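Local structure of Mll7089 protein (Mesorhizobium loti, 2OZ8) at residues T298-G303 against N322-V327; G190-I195 against D219-E224; F54-D59 against P361-R366; S42-L47 against A114-G119; F102-Q107 against H273-D278. The protein is of unknown function but probably binds magnesium and may act as a hydro-lyase, as a putative mandelate racemase relative of the enolase superfamily. One frame throughout, in Å; residues are numbered along the deposited sequence.

Overall arrangement
Contacts 4, 3 and 5 open early in the chain, at residues 42-47, 54-59 and 102-107. Contacts 2 and 1 follow in turn, and contact 3 closes last, at 361-366. Contacts 4 and 5 share helix 103-118, with centres 17 Å apart. Contacts 5 and 1, centres 15 Å apart, touch: Thr298 lies on the backbone at His273 and Gly274. Contact 2, in the barrel sheet, lies across the chain's centre from contact 4, about 39 Å between centres. On the enolase-superfamily plan, contact 2 builds the barrel, contacts 1 and 5 lie where barrel loops meet the cap, contact 4 joins cap helix and cap sheet, and contact 3 lays the C-terminal chain against the cap.

Contact 1 of 5, residues T298-G303 against N322-V327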
# COMPACT_ATOMS: atom_id res chain seq x y z
N THR A 298 -19.87 -18.98 26.75
CA THR A 298 -19.07 -20.14 27.05
C THR A 298 -19.97 -21.13 27.79
O THR A 298 -20.87 -20.72 28.54
CB THR A 298 -17.75 -19.78 27.78
OG1 THR A 298 -17.98 -19.08 29.02
CG2 THR A 298 -16.89 -18.87 26.86
N PHE A 299 -19.80 -22.42 27.53
CA PHE A 299 -20.61 -23.42 28.23
C PHE A 299 -20.48 -23.28 29.73
O PHE A 299 -19.40 -23.37 30.27
CB PHE A 299 -20.30 -24.85 27.77
CG PHE A 299 -21.43 -25.79 28.01
CD1 PHE A 299 -22.35 -26.05 27.00
CD2 PHE A 299 -21.65 -26.35 29.27
CE1 PHE A 299 -23.43 -26.89 27.23
CE2 PHE A 299 -22.72 -27.21 29.50
CZ PHE A 299 -23.62 -27.47 28.49
N LEU A 300 -21.60 -23.01 30.39
CA LEU A 300 -21.70 -22.80 31.82
C LEU A 300 -20.88 -21.65 32.37
O LEU A 300 -20.59 -21.62 33.56
CB LEU A 300 -21.46 -24.11 32.62
CG LEU A 300 -22.70 -25.01 32.66
CD1 LEU A 300 -22.42 -26.33 33.37
CD2 LEU A 300 -23.87 -24.29 33.31
N GLU A 301 -20.55 -20.70 31.51
CA GLU A 301 -19.96 -19.40 31.89
C GLU A 301 -18.55 -19.55 32.47
O GLU A 301 -18.08 -18.70 33.19
CB GLU A 301 -20.89 -18.60 32.82
CG GLU A 301 -22.14 -18.01 32.15
CD GLU A 301 -23.06 -19.08 31.58
OE1 GLU A 301 -23.52 -19.95 32.36
OE2 GLU A 301 -23.28 -19.08 30.33
N ALA A 302 -17.89 -20.64 32.11
CA ALA A 302 -16.47 -20.82 32.38
C ALA A 302 -15.60 -19.58 32.00
O ALA A 302 -14.63 -19.22 32.72
CB ALA A 302 -15.97 -22.07 31.64
N GLY A 303 -15.94 -18.91 30.88
CA GLY A 303 -15.15 -17.79 30.39
C GLY A 303 -15.19 -16.64 31.36
O GLY A 303 -14.54 -15.63 31.13
N ASN A 322 -30.71 -23.79 29.51
CA ASN A 322 -31.08 -24.71 30.59
C ASN A 322 -29.94 -25.71 30.80
O ASN A 322 -30.04 -26.84 30.38
CB ASN A 322 -32.39 -25.45 30.33
CG ASN A 322 -32.32 -26.35 29.09
OD1 ASN A 322 -31.62 -26.03 28.13
ND2 ASN A 322 -33.07 -27.49 29.11
N PHE A 323 -28.88 -25.26 31.48
CA PHE A 323 -27.61 -26.01 31.63
C PHE A 323 -27.25 -26.25 33.10
O PHE A 323 -26.42 -27.07 33.39
CB PHE A 323 -26.42 -25.24 30.98
CG PHE A 323 -26.44 -25.17 29.46
CD1 PHE A 323 -27.34 -25.91 28.71
CD2 PHE A 323 -25.53 -24.36 28.79
CE1 PHE A 323 -27.35 -25.84 27.27
CE2 PHE A 323 -25.52 -24.29 27.39
CZ PHE A 323 -26.42 -25.04 26.63
N ASP A 324 -27.84 -25.53 34.02
CA ASP A 324 -27.32 -25.46 35.37
C ASP A 324 -27.40 -26.81 36.11
O ASP A 324 -26.59 -27.09 37.01
CB ASP A 324 -28.05 -24.36 36.17
CG ASP A 324 -27.70 -22.94 35.70
OD1 ASP A 324 -27.05 -22.73 34.64
OD2 ASP A 324 -28.08 -22.01 36.43
N HIS A 325 -28.37 -27.63 35.74
CA HIS A 325 -28.59 -28.89 36.40
C HIS A 325 -27.36 -29.83 36.28
O HIS A 325 -27.20 -30.81 37.06
CB HIS A 325 -29.84 -29.56 35.85
CG HIS A 325 -29.72 -29.95 34.41
ND1 HIS A 325 -29.72 -29.02 33.39
CD2 HIS A 325 -29.58 -31.16 33.83
CE1 HIS A 325 -29.59 -29.64 32.24
NE2 HIS A 325 -29.50 -30.95 32.47
N LEU A 326 -26.49 -29.53 35.33
CA LEU A 326 -25.36 -30.38 35.10
C LEU A 326 -24.24 -30.19 36.12
O LEU A 326 -23.37 -31.06 36.23
CB LEU A 326 -24.83 -30.21 33.68
CG LEU A 326 -25.64 -30.56 32.44
CD1 LEU A 326 -24.96 -29.98 31.20
CD2 LEU A 326 -25.90 -32.05 32.23
N VAL A 327 -24.24 -29.09 36.87
CA VAL A 327 -23.13 -28.80 37.79
C VAL A 327 -23.63 -28.52 39.21
O VAL A 327 -24.81 -28.16 39.40
CB VAL A 327 -22.29 -27.57 37.32
CG1 VAL A 327 -21.30 -27.92 36.17
CG2 VAL A 327 -23.23 -26.39 36.99
O HOH W 1 -24.66 -20.73 34.63
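At the start of 298-303, Thr298 ties its own loop together: OG1 accepts a hydrogen bond from Gly303 N at 2.8 Å, and its carbonyl receives the N of Glu301, closing a type II turn over Phe299 and Leu300. Phe299 swings its ring across to the other loop with CG anti to the backbone N (chi1 -156°). There it makes an offset stack with Phe323, the centroids 4.2 Å apart and the planes only 15° from parallel. The overlap is rim over rim, with Phe299 CE1 3.3 Å from Phe323 CE2, while Leu326 CD1 sits at the edge of the Phe299 ring, 3.9 Å from CZ. The two methyls of Leu300 part: CD2 rests 3.6 Å from Phe323 CB, and CD1 meets Val327 CG1, at the far end of 322-327, tip to tip at 3.4 Å. An alanine in place of Phe323 would lose the whole stacked ring and would probably leave Phe299 and the strand residues Phe15 and Val31 less well packed. Glu301 is linked through a water, which donates to Glu301 OE1 at 2.7 Å and to Asp324 OD1 at 3.1 Å, bridging two carboxylates of like charge. Asp324 also has a salt bridge to Arg377. Phe49 and Val33 of the cap sheet touch Phe299, so this is a buried junction of loops following two barrel strands with the N-terminal cap, the layout of the enolase superfamily.

Contact 2 of 5, residues G190-I195 against D219-E224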
# COMPACT_ATOMS: atom_id res chain seq x y z
N GLY A 190 -32.83 3.83 28.49
CA GLY A 190 -31.37 4.06 28.63
C GLY A 190 -30.53 2.81 28.94
O GLY A 190 -29.37 2.93 29.28
N SER A 191 -31.17 1.64 28.83
CA SER A 191 -30.52 0.35 28.68
C SER A 191 -29.62 0.28 27.43
O SER A 191 -29.89 0.93 26.45
CB SER A 191 -31.60 -0.69 28.52
OG SER A 191 -32.29 -0.80 29.73
N LYS A 192 -28.58 -0.54 27.48
CA LYS A 192 -27.63 -0.69 26.39
C LYS A 192 -28.16 -1.76 25.45
O LYS A 192 -28.72 -2.78 25.91
CB LYS A 192 -26.25 -1.04 27.00
CG LYS A 192 -25.52 0.16 27.59
CD LYS A 192 -24.78 -0.16 28.88
CE LYS A 192 -23.63 0.93 29.27
NZ LYS A 192 -22.55 0.48 30.40
N VAL A 193 -28.03 -1.55 24.13
CA VAL A 193 -28.57 -2.53 23.15
C VAL A 193 -27.54 -2.97 22.10
O VAL A 193 -26.83 -2.13 21.53
CB VAL A 193 -29.88 -1.99 22.45
CG1 VAL A 193 -30.39 -2.94 21.41
CG2 VAL A 193 -30.99 -1.71 23.50
N MET A 194 -27.46 -4.26 21.84
CA MET A 194 -26.63 -4.78 20.77
C MET A 194 -27.48 -5.56 19.79
O MET A 194 -28.48 -6.22 20.19
CB MET A 194 -25.50 -5.69 21.31
CG MET A 194 -24.71 -5.15 22.60
SD MET A 194 -25.43 -5.03 24.31
CE MET A 194 -23.97 -5.54 25.08
N ILE A 195 -27.10 -5.50 18.51
CA ILE A 195 -27.72 -6.36 17.52
C ILE A 195 -26.71 -7.31 16.90
O ILE A 195 -25.56 -6.97 16.77
CB ILE A 195 -28.47 -5.60 16.40
CG1 ILE A 195 -27.54 -4.64 15.69
CG2 ILE A 195 -29.73 -4.90 16.94
CD1 ILE A 195 -28.05 -4.17 14.32
N ASP A 219 -30.38 3.56 19.82
CA ASP A 219 -28.97 3.75 20.05
C ASP A 219 -28.31 2.41 20.41
O ASP A 219 -28.69 1.78 21.38
CB ASP A 219 -28.75 4.79 21.16
CG ASP A 219 -28.90 6.24 20.64
OD1 ASP A 219 -29.62 6.51 19.64
OD2 ASP A 219 -28.25 7.15 21.25
N LEU A 220 -27.31 1.99 19.62
CA LEU A 220 -26.67 0.71 19.80
C LEU A 220 -25.32 0.85 20.37
O LEU A 220 -24.53 1.65 19.89
CB LEU A 220 -26.52 -0.02 18.47
CG LEU A 220 -27.79 -0.28 17.67
CD1 LEU A 220 -27.42 -0.87 16.33
CD2 LEU A 220 -28.76 -1.20 18.39
N LEU A 221 -25.03 0.02 21.37
CA LEU A 221 -23.67 -0.20 21.86
C LEU A 221 -22.76 -0.88 20.83
O LEU A 221 -21.61 -0.45 20.61
CB LEU A 221 -23.72 -1.02 23.13
CG LEU A 221 -22.42 -1.13 23.90
CD1 LEU A 221 -21.78 0.34 24.13
CD2 LEU A 221 -22.63 -1.93 25.17
N TRP A 222 -23.24 -1.93 20.18
CA TRP A 222 -22.46 -2.56 19.10
C TRP A 222 -23.35 -3.41 18.20
O TRP A 222 -24.45 -3.81 18.58
CB TRP A 222 -21.22 -3.36 19.59
CG TRP A 222 -21.43 -4.73 20.24
CD1 TRP A 222 -22.00 -5.83 19.68
CD2 TRP A 222 -20.99 -5.14 21.55
NE1 TRP A 222 -21.98 -6.90 20.55
CE2 TRP A 222 -21.37 -6.50 21.71
CE3 TRP A 222 -20.32 -4.50 22.59
CZ2 TRP A 222 -21.10 -7.23 22.89
CZ3 TRP A 222 -20.06 -5.20 23.72
CH2 TRP A 222 -20.45 -6.55 23.88
N VAL A 223 -22.86 -3.62 17.00
CA VAL A 223 -23.44 -4.56 16.07
C VAL A 223 -22.39 -5.67 15.92
O VAL A 223 -21.20 -5.42 15.70
CB VAL A 223 -23.84 -3.91 14.70
CG1 VAL A 223 -22.69 -3.16 14.06
CG2 VAL A 223 -24.43 -4.96 13.74
N GLU A 224 -22.85 -6.92 16.05
CA GLU A 224 -21.95 -8.04 16.08
C GLU A 224 -22.04 -8.85 14.80
O GLU A 224 -23.12 -9.14 14.35
CB GLU A 224 -22.39 -8.89 17.24
CG GLU A 224 -21.30 -9.74 17.84
CD GLU A 224 -21.68 -10.27 19.22
OE1 GLU A 224 -22.22 -9.51 20.09
OE2 GLU A 224 -21.43 -11.46 19.43
O HOH W 2 -27.26 0.99 23.44
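The register slips by one residue as the two strands come together: Val193 O takes its hydrogen bond from Leu221 N, at 2.8 Å and a bent 138°, whereas two residues on, Ile195 N gives to Trp222 O and Ile195 O receives Glu224 N. Before the slip a water spans the gap, accepting from Val193 N at 2.7 Å and donating to Asp219 O at 2.6 Å. Met194 and Trp222 share one face of the sheet. Bent at chi2 and chi3, the methionine lays CG squarely over the indole, 3.7 Å from the centroid of the five-membered ring in a CH-pi contact, with SD oblique to the six-membered ring as a Met-aromatic contact. The indole is steered by its own strand: NE1 donates to the anti lone pair of Glu224 OE1 at 2.7 Å, nearly in the ring plane, and that oxygen also pairs with Lys165. On the other face Ile195 CG1 lies 3.7 Å from Val223 CG2 and 3.8 Å from Leu220 CD1, under Leu210 of helix 203-215. Two adjacent parallel strands joined through that helix, which packs on one face, form a beta-alpha-beta crossover, the repeating element of the barrel in this superfamily.

Contact 3 of 5, residues F54-D59 against P361-R366; sequences FNPLPD and PRRLAR
Polar contacts centre on Asp59 OD1, which two groups grip. The backbone N of Arg363 donates to Asp59 OD1 at 2.7 Å, an almost straight bond (167°) arriving nearly along the C-O axis. Arg362 NH1 adds a salt bridge to Asp59 OD1 at 3.0 Å; its hydrogen bond is weak and bent, and the carboxylate and guanidinium planes stand 69° apart. With CG anti to its carbonyl carbon, Asp59 runs alongside Arg362, and its CA lies 3.1 Å from Pro361 O. A leucine at Asp59 would remove this acceptor and would probably loosen the hold on the Arg363 backbone. Asp59 occupies the N-cap position of helix 60-70, although its side chain, turned to the arginines, makes no capping bond; this helix follows the antiparallel sheet of the N-terminal cap, as in enolase-superfamily enzymes, and the chain after helix 352-357 returns to lie against that cap. Van der Waals contacts run along Arg363, extended through chi2, with Arg363 CD 3.6 Å from Leu57 O and 4.1 Å from Pro56 CG. A bend at chi3 (51°) brings Arg363 NH1 to 3.6 Å from Pro58 CA, while NH2 salt-bridges Glu62 of the second subunit.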
# COMPACT_ATOMS: atom_id res chain seq x y z
N PHE A 54 -24.47 -28.28 15.47
CA PHE A 54 -25.39 -28.56 14.37
C PHE A 54 -25.76 -30.03 14.32
O PHE A 54 -26.89 -30.37 13.97
CB PHE A 54 -24.80 -28.11 13.02
CG PHE A 54 -23.98 -26.83 13.09
CD1 PHE A 54 -24.59 -25.60 13.39
CD2 PHE A 54 -22.59 -26.86 12.87
CE1 PHE A 54 -23.83 -24.42 13.47
CE2 PHE A 54 -21.82 -25.68 12.94
CZ PHE A 54 -22.45 -24.46 13.24
N ASN A 55 -24.79 -30.89 14.64
CA ASN A 55 -24.99 -32.33 14.67
C ASN A 55 -24.94 -32.89 16.12
O ASN A 55 -24.24 -32.33 16.98
CB ASN A 55 -23.91 -33.00 13.81
CG ASN A 55 -24.35 -33.18 12.34
OD1 ASN A 55 -24.79 -32.23 11.67
ND2 ASN A 55 -24.26 -34.43 11.84
N PRO A 56 -25.64 -34.01 16.39
CA PRO A 56 -25.48 -34.55 17.74
C PRO A 56 -24.12 -35.22 17.87
O PRO A 56 -23.44 -35.46 16.86
CB PRO A 56 -26.61 -35.60 17.86
CG PRO A 56 -27.27 -35.66 16.52
CD PRO A 56 -26.53 -34.83 15.54
N LEU A 57 -23.72 -35.50 19.10
CA LEU A 57 -22.49 -36.22 19.36
C LEU A 57 -22.63 -37.68 18.97
O LEU A 57 -23.71 -38.24 19.05
CB LEU A 57 -22.10 -36.08 20.83
CG LEU A 57 -21.53 -34.72 21.20
CD1 LEU A 57 -21.36 -34.61 22.69
CD2 LEU A 57 -20.21 -34.52 20.49
N PRO A 58 -21.53 -38.32 18.56
CA PRO A 58 -21.67 -39.76 18.44
C PRO A 58 -21.81 -40.40 19.85
O PRO A 58 -21.90 -39.67 20.87
CB PRO A 58 -20.36 -40.19 17.76
CG PRO A 58 -19.39 -39.13 18.08
CD PRO A 58 -20.18 -37.85 18.21
N ASP A 59 -21.85 -41.74 19.90
CA ASP A 59 -21.99 -42.47 21.18
C ASP A 59 -20.84 -42.18 22.14
O ASP A 59 -19.72 -41.95 21.69
CB ASP A 59 -22.03 -43.96 20.93
CG ASP A 59 -23.28 -44.40 20.24
OD1 ASP A 59 -24.29 -43.65 20.22
OD2 ASP A 59 -23.24 -45.51 19.69
N PRO A 361 -25.49 -42.27 26.75
CA PRO A 361 -24.31 -42.82 26.05
C PRO A 361 -24.57 -43.05 24.57
O PRO A 361 -23.63 -43.12 23.76
CB PRO A 361 -24.11 -44.18 26.75
CG PRO A 361 -24.87 -44.07 28.04
CD PRO A 361 -26.04 -43.21 27.76
N ARG A 362 -25.84 -43.22 24.23
CA ARG A 362 -26.22 -43.72 22.91
C ARG A 362 -26.99 -42.61 22.22
O ARG A 362 -27.89 -41.98 22.84
CB ARG A 362 -27.04 -45.01 23.06
CG ARG A 362 -27.84 -45.46 21.81
CD ARG A 362 -27.10 -46.51 20.99
NE ARG A 362 -27.65 -46.60 19.64
CZ ARG A 362 -27.53 -45.66 18.71
NH1 ARG A 362 -26.84 -44.55 18.96
NH2 ARG A 362 -28.07 -45.82 17.51
N ARG A 363 -26.56 -42.31 20.99
CA ARG A 363 -27.14 -41.23 20.19
C ARG A 363 -28.63 -41.50 19.91
O ARG A 363 -28.98 -42.55 19.35
CB ARG A 363 -26.35 -40.99 18.88
CG ARG A 363 -26.97 -39.88 17.92
CD ARG A 363 -26.11 -39.59 16.66
NE ARG A 363 -25.77 -40.82 15.97
CZ ARG A 363 -24.59 -41.13 15.41
NH1 ARG A 363 -23.58 -40.25 15.39
NH2 ARG A 363 -24.45 -42.33 14.84
N LEU A 364 -29.49 -40.55 20.30
CA LEU A 364 -30.93 -40.68 20.11
C LEU A 364 -31.48 -39.86 18.96
O LEU A 364 -30.91 -38.86 18.57
CB LEU A 364 -31.67 -40.33 21.40
CG LEU A 364 -31.36 -41.17 22.67
CD1 LEU A 364 -32.05 -40.68 23.99
CD2 LEU A 364 -31.61 -42.69 22.45
N ALA A 365 -32.62 -40.25 18.43
CA ALA A 365 -33.39 -39.40 17.57
C ALA A 365 -33.92 -38.26 18.43
O ALA A 365 -34.03 -38.39 19.64
CB ALA A 365 -34.50 -40.20 16.94
N ARG A 366 -34.20 -37.12 17.82
CA ARG A 366 -34.74 -35.95 18.53
C ARG A 366 -36.08 -36.18 19.27
O ARG A 366 -36.27 -35.62 20.35
CB ARG A 366 -34.91 -34.77 17.55
CG ARG A 366 -35.47 -33.50 18.17
CD ARG A 366 -34.54 -33.07 19.28
NE ARG A 366 -35.11 -31.93 19.96
CZ ARG A 366 -36.07 -31.97 20.89
NH1 ARG A 366 -36.59 -33.11 21.29
NH2 ARG A 366 -36.48 -30.84 21.43

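Contact 4 of 5, residues S42-L47 against A114-G119; sequences SGEVGL and AAKEAG
Lys116 leaves its helix with CG anti to its carbonyl carbon and then runs fully extended toward the start of strand 45-52. Lys116 CB lies 3.8 Å from Glu44 OE1, and CG passes the same oxygen a little farther off. Lys116 CD passes between two oxygens, 3.4 Å from Glu44 OE1 and 3.3 Å from Val45 O. CE continues past the Val45 carbonyl, and Lys116 NZ finishes on it, donating to Val45 O at 2.6 Å, nearly along the C=O axis (162°). So the ammonium takes a backbone oxygen while Glu44, lying across the aliphatic part, keeps its carboxylate off the tip. A water links them: it donates to Glu44 OE1 at 2.7 Å, accepts from Val45 N at 3.0 Å and takes a weak bond from Lys116 NZ. The nearby carboxylate probably helps stabilise the lysine charge. One residue on, Glu117 slides past Glu44 in the opposite direction, and Ser42 OG donates to the anti lone pair of Glu117 OE1 at 2.7 Å. Ser40 bonds it too, so two serines, one at the end of strand 27-40 and one in the turn after it, meet this one carboxylate oxygen. Gly119 ends the helix in a Schellman motif, and Ala118 O is bonded to Arg79 of the third subunit. The C-terminal end of helix 103-118 thus lies at the surface beside the turn joining strands 27-40 and 45-52 of the cap sheet.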
# COMPACT_ATOMS: atom_id res chain seq x y z
N SER A 42 -2.68 -36.73 41.70
CA SER A 42 -3.04 -36.14 42.99
C SER A 42 -4.51 -36.31 43.27
O SER A 42 -4.98 -35.97 44.34
CB SER A 42 -2.73 -34.64 42.99
OG SER A 42 -3.52 -33.98 42.03
N GLY A 43 -5.26 -36.82 42.31
CA GLY A 43 -6.71 -37.05 42.48
C GLY A 43 -7.60 -35.91 41.99
O GLY A 43 -8.82 -36.09 41.87
N GLU A 44 -6.99 -34.77 41.68
CA GLU A 44 -7.69 -33.59 41.20
C GLU A 44 -8.17 -33.81 39.78
O GLU A 44 -7.54 -34.54 38.99
CB GLU A 44 -6.87 -32.30 41.32
CG GLU A 44 -6.58 -31.83 42.76
CD GLU A 44 -7.75 -31.12 43.48
OE1 GLU A 44 -8.88 -31.03 42.96
OE2 GLU A 44 -7.55 -30.64 44.62
N VAL A 45 -9.33 -33.24 39.49
CA VAL A 45 -9.99 -33.43 38.23
C VAL A 45 -10.19 -32.07 37.60
O VAL A 45 -10.57 -31.11 38.28
CB VAL A 45 -11.37 -34.12 38.42
CG1 VAL A 45 -12.11 -34.24 37.12
CG2 VAL A 45 -11.20 -35.53 39.05
N GLY A 46 -9.90 -31.99 36.31
CA GLY A 46 -10.29 -30.86 35.49
C GLY A 46 -11.48 -31.19 34.60
O GLY A 46 -11.56 -32.27 33.98
N LEU A 47 -12.39 -30.24 34.50
CA LEU A 47 -13.57 -30.43 33.72
C LEU A 47 -13.66 -29.42 32.53
O LEU A 47 -13.42 -28.22 32.68
CB LEU A 47 -14.76 -30.34 34.67
CG LEU A 47 -16.18 -30.18 34.12
CD1 LEU A 47 -16.69 -31.51 33.55
CD2 LEU A 47 -17.12 -29.55 35.20
N ALA A 114 -4.98 -27.26 36.40
CA ALA A 114 -3.78 -26.48 36.79
C ALA A 114 -4.02 -25.54 37.93
O ALA A 114 -3.20 -25.41 38.82
CB ALA A 114 -3.23 -25.71 35.60
N ALA A 115 -5.13 -24.83 37.88
CA ALA A 115 -5.57 -24.00 38.99
C ALA A 115 -5.85 -24.78 40.30
O ALA A 115 -5.38 -24.38 41.38
CB ALA A 115 -6.83 -23.21 38.55
N LYS A 116 -6.62 -25.87 40.24
CA LYS A 116 -6.85 -26.66 41.43
C LYS A 116 -5.49 -27.09 42.04
O LYS A 116 -5.24 -26.91 43.23
CB LYS A 116 -7.70 -27.88 41.14
CG LYS A 116 -9.09 -27.56 40.79
CD LYS A 116 -9.93 -28.80 40.58
CE LYS A 116 -11.32 -28.36 40.24
NZ LYS A 116 -12.02 -29.55 39.80
N GLU A 117 -4.62 -27.62 41.20
CA GLU A 117 -3.33 -28.07 41.67
C GLU A 117 -2.41 -26.95 42.17
O GLU A 117 -1.57 -27.17 43.03
CB GLU A 117 -2.70 -28.98 40.62
CG GLU A 117 -3.28 -30.38 40.75
CD GLU A 117 -2.89 -31.30 39.65
OE1 GLU A 117 -3.02 -32.53 39.85
OE2 GLU A 117 -2.46 -30.81 38.57
N ALA A 118 -2.57 -25.74 41.67
CA ALA A 118 -1.83 -24.61 42.25
C ALA A 118 -2.56 -24.10 43.47
O ALA A 118 -2.06 -23.22 44.16
CB ALA A 118 -1.62 -23.45 41.20
N GLY A 119 -3.74 -24.64 43.73
CA GLY A 119 -4.52 -24.21 44.91
C GLY A 119 -5.09 -22.82 44.72
O GLY A 119 -4.95 -21.96 45.61
O HOH W 3 -10.99 -32.20 41.70

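Contact 5 of 5, residues F102-Q107 against H273-D278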
# COMPACT_ATOMS: atom_id res chain seq x y z
N PHE A 102 -12.64 -31.06 20.26
CA PHE A 102 -11.96 -31.19 21.56
C PHE A 102 -11.10 -29.98 22.02
O PHE A 102 -10.72 -29.84 23.20
CB PHE A 102 -11.02 -32.41 21.51
CG PHE A 102 -11.72 -33.74 21.31
CD1 PHE A 102 -12.78 -34.13 22.12
CD2 PHE A 102 -11.28 -34.63 20.34
CE1 PHE A 102 -13.37 -35.36 21.97
CE2 PHE A 102 -11.86 -35.87 20.19
CZ PHE A 102 -12.92 -36.23 20.99
N HIS A 103 -10.77 -29.11 21.08
CA HIS A 103 -9.83 -28.04 21.33
C HIS A 103 -10.22 -27.19 22.58
O HIS A 103 -9.44 -27.11 23.52
CB HIS A 103 -9.62 -27.23 20.04
CG HIS A 103 -8.66 -26.11 20.17
ND1 HIS A 103 -7.30 -26.30 20.23
CD2 HIS A 103 -8.86 -24.77 20.24
CE1 HIS A 103 -6.69 -25.13 20.33
NE2 HIS A 103 -7.61 -24.18 20.35
N GLU A 104 -11.44 -26.62 22.59
CA GLU A 104 -11.90 -25.81 23.71
C GLU A 104 -11.94 -26.56 25.06
O GLU A 104 -11.37 -26.10 26.04
CB GLU A 104 -13.26 -25.16 23.39
CG GLU A 104 -13.93 -24.40 24.55
CD GLU A 104 -15.07 -23.46 24.07
OE1 GLU A 104 -15.39 -23.42 22.84
OE2 GLU A 104 -15.65 -22.75 24.95
N ALA A 105 -12.60 -27.72 25.08
CA ALA A 105 -12.79 -28.58 26.27
C ALA A 105 -11.47 -28.95 26.94
O ALA A 105 -11.31 -28.88 28.18
CB ALA A 105 -13.56 -29.88 25.87
N VAL A 106 -10.51 -29.33 26.11
CA VAL A 106 -9.18 -29.64 26.60
C VAL A 106 -8.58 -28.45 27.31
O VAL A 106 -8.05 -28.62 28.40
CB VAL A 106 -8.22 -30.19 25.50
CG1 VAL A 106 -6.84 -30.50 26.07
CG2 VAL A 106 -8.77 -31.45 24.90
N GLN A 107 -8.68 -27.25 26.74
CA GLN A 107 -8.04 -26.06 27.35
C GLN A 107 -8.74 -25.68 28.67
O GLN A 107 -8.09 -25.32 29.64
CB GLN A 107 -7.99 -24.85 26.38
CG GLN A 107 -7.03 -25.01 25.14
CD GLN A 107 -6.87 -23.71 24.25
OE1 GLN A 107 -7.44 -22.65 24.52
NE2 GLN A 107 -6.06 -23.82 23.22
N HIS A 273 -14.55 -16.70 22.55
CA HIS A 273 -15.25 -17.67 23.39
C HIS A 273 -14.36 -18.21 24.49
O HIS A 273 -13.67 -17.44 25.10
CB HIS A 273 -15.93 -18.75 22.53
CG HIS A 273 -17.14 -18.23 21.83
ND1 HIS A 273 -18.39 -18.21 22.42
CD2 HIS A 273 -17.29 -17.63 20.62
CE1 HIS A 273 -19.25 -17.65 21.59
NE2 HIS A 273 -18.62 -17.30 20.49
N GLY A 274 -14.37 -19.51 24.74
CA GLY A 274 -13.75 -20.09 25.93
C GLY A 274 -12.50 -20.92 25.74
O GLY A 274 -12.14 -21.66 26.64
N GLN A 275 -11.80 -20.78 24.59
CA GLN A 275 -10.55 -21.46 24.43
C GLN A 275 -9.53 -20.79 25.32
O GLN A 275 -8.81 -19.90 24.88
CB GLN A 275 -10.08 -21.45 22.98
CG GLN A 275 -11.03 -22.13 22.03
CD GLN A 275 -12.20 -21.23 21.63
OE1 GLN A 275 -12.33 -20.08 22.12
NE2 GLN A 275 -13.06 -21.76 20.77
N VAL A 276 -9.45 -21.21 26.56
CA VAL A 276 -8.70 -20.45 27.56
C VAL A 276 -7.34 -19.99 27.10
O VAL A 276 -7.06 -18.82 27.21
CB VAL A 276 -8.52 -21.16 28.92
CG1 VAL A 276 -7.80 -20.20 29.91
CG2 VAL A 276 -9.82 -21.65 29.44
N THR A 277 -6.50 -20.90 26.63
CA THR A 277 -5.16 -20.54 26.22
C THR A 277 -5.13 -19.62 25.00
O THR A 277 -4.37 -18.65 24.97
CB THR A 277 -4.28 -21.80 25.89
OG1 THR A 277 -4.37 -22.77 26.96
CG2 THR A 277 -2.80 -21.39 25.64
N ASP A 278 -5.95 -19.90 23.98
CA ASP A 278 -6.02 -19.00 22.81
C ASP A 278 -6.47 -17.59 23.21
O ASP A 278 -5.93 -16.61 22.69
CB ASP A 278 -6.97 -19.50 21.73
CG ASP A 278 -6.70 -20.91 21.28
OD1 ASP A 278 -5.66 -21.49 21.66
OD2 ASP A 278 -7.55 -21.46 20.52
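Asp278 OD2 has one grip, but a very good one: His103 NE2 donates to its syn lone pair at 2.7 Å and 166°, exactly in the plane of the imidazole. The other carboxylate oxygen has its own donor, Gln107 NE2, which reaches Asp278 OD1 at 2.8 Å almost dead straight (175°), though from above the carboxylate plane. The two side chains therefore share the carboxylate, one oxygen each, and its charge would probably raise the basicity of His103; the sulfate ion bound about 3 Å from that side chain probably comes from the crystallisation liquor. Gln107 returns to the same residue with its other end: Asp278 N donates to Gln107 OE1 at 3.2 Å from above the amide plane. Bonds of opposite sense at the two ends fix which way the amide is turned. Gln107 OE1 sits over the first turn of helix 276-289, whose end would probably polarise it, and lies 3.3 Å from Gln275 CB at the N-cap position. One residue after His103, Glu104 stretches along the turn before that helix. Glu104 OE2 approaches Gly274 CA to 3.4 Å, leaving no room for a CB there, and Gln275 CG packs 3.9 Å from His103 CD2. The first turn of cap helix 103-118 thus meets the loop leaving barrel strand 269-272 and the start of helix 276-289, while Trp111, farther along the cap helix, bonds Thr277.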